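Local coordinates for protein 1,3-alpha-isomaltosidase (Kribbella flavida DSM 17836, PDB 5X3I) that hydrolyses the alpha-1,3-glucosidic linkages of the cyclic tetrasaccharide cyclobis-(1-6)-alpha-nigerosyl to yield isomaltose during its intracellular breakdown, at residues Gly156-Gly161 and Leu270-Gly275. The protein carries 1 engineered substitution. Sequence-based numbering, arbitrary orientation.
Sequences GERVRG and LAIYEG. With SO4 (sulfate ion), chain L; SO4 (sulfate ion), chain C.
R158 swings CG anti to its carbonyl carbon (chi1 -72°) and runs extended from CG to NE, while E274, with the same first rotamer, bends at its second torsion, and the two side chains reach toward each other across the gap. The result is a salt bridge in which R158 NH1 donates to E274 OE1 with an N-H...O angle of 156°; the modelled 2.4 Å between these two atoms is shorter than such a bond normally is, so its exact length is doubtful. OE1 lies at the edge of the guanidinium, near its plane, but the carboxylate is turned 67° from that plane, and the contact is made through this one oxygen. A long, flexible arginine suits this place because its aliphatic stem can span the gap between two sheets and still bring its charge to the exposed carboxylate of E274. The same terminal nitrogen, NH1, lies obliquely 3.7 Å from CG2 of I272, and the ring of W237 gives the cation a pi partner.

The contact joins the two sheets of the beta-sandwich in the galactose mutarotase-like N-terminal region of this GH31 enzyme: strand 159-167 belongs to one, strand 267-274 to the other. Further in, V159 CG2 meets L270 CD2 at 3.8 Å, the methyl groups lying alongside as the two side chains run past one another from facing strands. Branched aliphatic residues fit here, since L270 also packs on F176 and L178 of the facing sheet and on F239 of its own, and I272 likewise rests on F239. Before the strand, V159 N bonds back to G156 O (3.3 Å), closing a tight turn whose start at G156 has positive phi, readily adopted by glycine. G156 N donates to one sulfate and G161 N to another (2.9 Å to O2); both ions probably came with the crystallisation solution.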
# COMPACT_ATOMS: atom_id res chain seq x y z
N GLY A 156 -13.80 -21.38 18.01
CA GLY A 156 -13.89 -22.70 18.62
C GLY A 156 -12.79 -22.99 19.63
O GLY A 156 -12.38 -22.12 20.39
N GLU A 157 -12.29 -24.22 19.61
CA GLU A 157 -11.31 -24.64 20.61
C GLU A 157 -9.93 -24.05 20.37
O GLU A 157 -9.04 -24.20 21.20
CB GLU A 157 -11.21 -26.16 20.65
CG GLU A 157 -12.47 -26.85 21.16
CD GLU A 157 -12.29 -28.34 21.35
OE1 GLU A 157 -13.11 -29.11 20.82
OE2 GLU A 157 -11.33 -28.74 22.05
N ARG A 158 -9.75 -23.38 19.24
CA ARG A 158 -8.46 -22.77 18.94
C ARG A 158 -8.24 -21.51 19.76
O ARG A 158 -7.11 -21.10 19.99
CB ARG A 158 -8.36 -22.45 17.44
CG ARG A 158 -8.18 -23.67 16.56
CD ARG A 158 -7.82 -23.28 15.13
NE ARG A 158 -7.17 -24.38 14.42
CZ ARG A 158 -7.78 -25.15 13.55
NH1 ARG A 158 -9.06 -24.95 13.26
NH2 ARG A 158 -7.12 -26.13 12.94
N VAL A 159 -9.33 -20.89 20.23
CA VAL A 159 -9.24 -19.63 20.95
C VAL A 159 -9.15 -19.82 22.47
O VAL A 159 -9.97 -20.52 23.07
CB VAL A 159 -10.45 -18.73 20.64
CG1 VAL A 159 -10.46 -17.51 21.55
CG2 VAL A 159 -10.42 -18.30 19.18
N ARG A 160 -8.16 -19.19 23.08
CA ARG A 160 -7.99 -19.20 24.53
C ARG A 160 -7.60 -17.83 25.06
O ARG A 160 -7.21 -16.94 24.30
CB ARG A 160 -6.93 -20.23 24.93
CG ARG A 160 -7.39 -21.67 24.83
CD ARG A 160 -6.37 -22.60 25.45
NE ARG A 160 -6.99 -23.77 26.06
CZ ARG A 160 -6.34 -24.65 26.81
NH1 ARG A 160 -6.98 -25.69 27.32
NH2 ARG A 160 -5.05 -24.48 27.06
N GLY A 161 -7.72 -17.66 26.37
CA GLY A 161 -7.24 -16.47 27.04
C GLY A 161 -7.89 -15.18 26.58
O GLY A 161 -7.21 -14.19 26.36
N LEU A 270 -14.66 -13.90 14.44
CA LEU A 270 -13.46 -14.51 13.91
C LEU A 270 -13.81 -15.66 12.98
O LEU A 270 -14.52 -16.59 13.38
CB LEU A 270 -12.57 -15.00 15.05
CG LEU A 270 -11.28 -15.73 14.69
CD1 LEU A 270 -10.25 -14.76 14.14
CD2 LEU A 270 -10.72 -16.51 15.88
N ALA A 271 -13.35 -15.59 11.74
CA ALA A 271 -13.59 -16.66 10.78
C ALA A 271 -12.41 -17.62 10.78
O ALA A 271 -11.26 -17.19 10.79
CB ALA A 271 -13.85 -16.10 9.37
N ILE A 272 -12.71 -18.91 10.79
CA ILE A 272 -11.69 -19.94 10.70
C ILE A 272 -11.86 -20.70 9.40
O ILE A 272 -12.96 -21.12 9.07
CB ILE A 272 -11.77 -20.92 11.88
CG1 ILE A 272 -11.58 -20.18 13.20
CG2 ILE A 272 -10.71 -22.01 11.74
CD1 ILE A 272 -10.24 -19.53 13.34
N TYR A 273 -10.78 -20.88 8.65
CA TYR A 273 -10.85 -21.63 7.40
C TYR A 273 -9.97 -22.86 7.49
O TYR A 273 -8.85 -22.77 7.97
CB TYR A 273 -10.43 -20.77 6.20
CG TYR A 273 -11.01 -19.38 6.18
CD1 TYR A 273 -12.35 -19.18 5.90
CD2 TYR A 273 -10.23 -18.28 6.44
CE1 TYR A 273 -12.89 -17.91 5.88
CE2 TYR A 273 -10.76 -17.00 6.42
CZ TYR A 273 -12.09 -16.83 6.14
OH TYR A 273 -12.62 -15.57 6.13
N GLU A 274 -10.47 -24.00 7.03
CA GLU A 274 -9.71 -25.24 7.13
C GLU A 274 -9.43 -25.85 5.77
O GLU A 274 -10.27 -25.81 4.88
CB GLU A 274 -10.47 -26.24 8.01
CG GLU A 274 -11.04 -25.61 9.27
CD GLU A 274 -10.79 -26.44 10.50
OE1 GLU A 274 -10.49 -25.86 11.57
OE2 GLU A 274 -10.90 -27.68 10.41
N GLY A 275 -8.23 -26.40 5.59
CA GLY A 275 -7.89 -27.11 4.38
C GLY A 275 -6.43 -26.94 4.03
O GLY A 275 -5.65 -26.48 4.86
S SO4 L . -8.82 -20.00 28.81
O1 SO4 L . -7.78 -20.84 28.21
O2 SO4 L . -9.62 -19.38 27.76
O3 SO4 L . -9.69 -20.82 29.65
O4 SO4 L . -8.18 -18.97 29.62
S SO4 C . -17.43 -20.62 18.91
O1 SO4 C . -16.43 -20.75 17.86
O2 SO4 C . -18.27 -19.45 18.70
O3 SO4 C . -18.28 -21.81 18.91
O4 SO4 C . -16.75 -20.51 20.19